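Local coordinates for bromodomain adjacent to zinc finger domain protein 2B (Homo sapiens, PDB 4QF3) that probably reads histone tails through its PHD zinc finger and is thought to take part in chromatin-dependent regulation of transcription, at residues D25-G30 / P51-K56. Numbering follows the deposited sequence.
Sequences DGCDKG and PACIAK. With ZN (zinc ion), chain D.
Cys27 and Cys53 meet through a shared zinc ion in the Cys4 site of this PHD finger, whose two zinc sites interleave along the chain in the cross-brace manner of the family. The loop 25-30, running toward strand 30-32, supplies Cys27, while Cys53 sits in the first turn of the C-terminal helix. Each thiolate sulfur lies 2.3 Å from the metal, Cys27 SG to zinc and Cys53 SG to zinc alike, and the angle between the two bonds is about 111°, close to tetrahedral. Cys24 and Cys50 complete the site, so each segment brings a cysteine whose CxxC partner lies just upstream.

The tight part of the contact is confined to the surroundings of the metal. Cys53 SG projects from the helix beside its own backbone N (chi1 -73°) and packs 3.8 Å from Cys27 CB. Cys53 SG also comes within 4.2 Å of Gly26 CA, where no side chain intervenes between backbone and sulfur.

Away from the zinc the two segments separate quickly, and no hydrogen bond joins them directly. Ala52 points its methyl group toward the loop, yet Ala52 CB stays 6.2 Å from Cys27 SG, and Lys56 NZ, at the end of an exposed side chain, gets no nearer than 7.0 Å, to Cys27 CB. With only 97 Å² buried in total, the metal rather than apolar packing holds helix and loop together at the surface. The Cys27 thiolate also accepts a long N-H...S hydrogen bond within its own loop, from Lys29 N to Cys27 SG, 3.6 Å with an angle of 156°.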
loop_
_atom_site.group_PDB
_atom_site.type_symbol
_atom_site.label_atom_id
_atom_site.label_comp_id
_atom_site.label_asym_id
_atom_site.label_seq_id
_atom_site.Cartn_x
_atom_site.Cartn_y
_atom_site.Cartn_z
ATOM N N ASP A 25 -2.988 -5.349 4.448
ATOM C CA ASP A 25 -4.020 -6.164 5.114
ATOM C C ASP A 25 -4.023 -5.896 6.602
ATOM O O ASP A 25 -5.035 -6.148 7.282
ATOM C CB ASP A 25 -3.760 -7.642 4.890
ATOM C CG ASP A 25 -4.679 -8.229 3.888
ATOM O OD1 ASP A 25 -5.724 -8.764 4.310
ATOM O OD2 ASP A 25 -4.364 -8.128 2.693
ATOM N N GLY A 26 -2.894 -5.419 7.119
ATOM C CA GLY A 26 -2.756 -5.104 8.537
ATOM C C GLY A 26 -3.459 -3.843 8.964
ATOM O O GLY A 26 -4.317 -3.873 9.859
ATOM N N CYS A 27 -3.088 -2.733 8.335
ATOM C CA CYS A 27 -3.515 -1.394 8.728
ATOM C C CYS A 27 -4.384 -0.644 7.730
ATOM O O CYS A 27 -4.799 0.498 8.011
ATOM C CB CYS A 27 -2.301 -0.513 8.999
ATOM S SG CYS A 27 -1.290 -0.158 7.522
ATOM N N ASP A 28 -4.655 -1.262 6.587
ATOM C CA ASP A 28 -5.478 -0.693 5.518
ATOM C C ASP A 28 -4.940 0.592 4.880
ATOM O O ASP A 28 -5.704 1.283 4.193
ATOM C CB ASP A 28 -6.927 -0.459 6.005
ATOM C CG ASP A 28 -7.552 -1.702 6.600
ATOM O OD1 ASP A 28 -7.433 -2.792 5.990
ATOM O OD2 ASP A 28 -8.181 -1.585 7.672
ATOM N N LYS A 29 -3.650 0.905 5.064
ATOM C CA LYS A 29 -3.068 2.066 4.401
ATOM C C LYS A 29 -2.552 1.579 3.043
ATOM O O LYS A 29 -2.324 0.397 2.868
ATOM C CB LYS A 29 -1.952 2.626 5.195
ATOM C CG LYS A 29 -2.436 3.308 6.476
ATOM C CD LYS A 29 -1.283 3.877 7.254
ATOM C CE LYS A 29 -1.830 4.653 8.452
ATOM N NZ LYS A 29 -0.788 4.888 9.487
ATOM N N GLY A 30 -2.413 2.515 2.120
ATOM C CA GLY A 30 -2.023 2.270 0.728
ATOM C C GLY A 30 -0.728 2.924 0.336
ATOM O O GLY A 30 -0.316 3.943 0.870
ATOM N N PRO A 51 5.580 -2.066 5.177
ATOM C CA PRO A 51 6.797 -2.206 5.943
ATOM C C PRO A 51 6.632 -1.816 7.431
ATOM O O PRO A 51 7.334 -2.321 8.284
ATOM C CB PRO A 51 7.757 -1.239 5.200
ATOM C CG PRO A 51 7.242 -1.163 3.824
ATOM C CD PRO A 51 5.752 -1.237 3.970
ATOM N N ALA A 52 5.724 -0.887 7.707
ATOM C CA ALA A 52 5.508 -0.465 9.109
ATOM C C ALA A 52 4.921 -1.625 9.899
ATOM O O ALA A 52 5.351 -1.917 11.010
ATOM C CB ALA A 52 4.597 0.744 9.178
ATOM N N CYS A 53 3.964 -2.329 9.282
ATOM C CA CYS A 53 3.364 -3.485 9.959
ATOM C C CYS A 53 4.325 -4.636 10.143
ATOM O O CYS A 53 4.366 -5.221 11.187
ATOM C CB CYS A 53 2.112 -3.948 9.236
ATOM S SG CYS A 53 0.669 -2.857 9.438
ATOM N N ILE A 54 5.179 -4.901 9.162
ATOM C CA ILE A 54 6.193 -5.927 9.295
ATOM C C ILE A 54 7.213 -5.601 10.387
ATOM O O ILE A 54 7.526 -6.440 11.226
ATOM C CB ILE A 54 6.860 -6.144 7.909
ATOM C CG1 ILE A 54 5.851 -6.693 6.885
ATOM C CG2 ILE A 54 8.022 -7.111 8.032
ATOM C CD1 ILE A 54 5.243 -8.049 7.225
ATOM N N ALA A 55 7.734 -4.376 10.397
ATOM C CA ALA A 55 8.619 -3.926 11.493
ATOM C C ALA A 55 8.074 -4.100 12.909
ATOM O O ALA A 55 8.803 -4.506 13.833
ATOM C CB ALA A 55 8.995 -2.465 11.262
ATOM N N LYS A 56 6.785 -3.806 13.076
ATOM C CA LYS A 56 6.121 -3.961 14.364
ATOM C C LYS A 56 5.921 -5.408 14.738
ATOM O O LYS A 56 6.047 -5.737 15.901
ATOM C CB LYS A 56 4.761 -3.339 14.342
ATOM C CG LYS A 56 4.695 -1.834 14.524
ATOM C CD LYS A 56 3.246 -1.419 14.759
ATOM C CE LYS A 56 3.022 0.053 14.475
ATOM N NZ LYS A 56 3.289 0.397 13.050
HETATM ZN ZN ZN D . 0.307 -1.854 7.354
#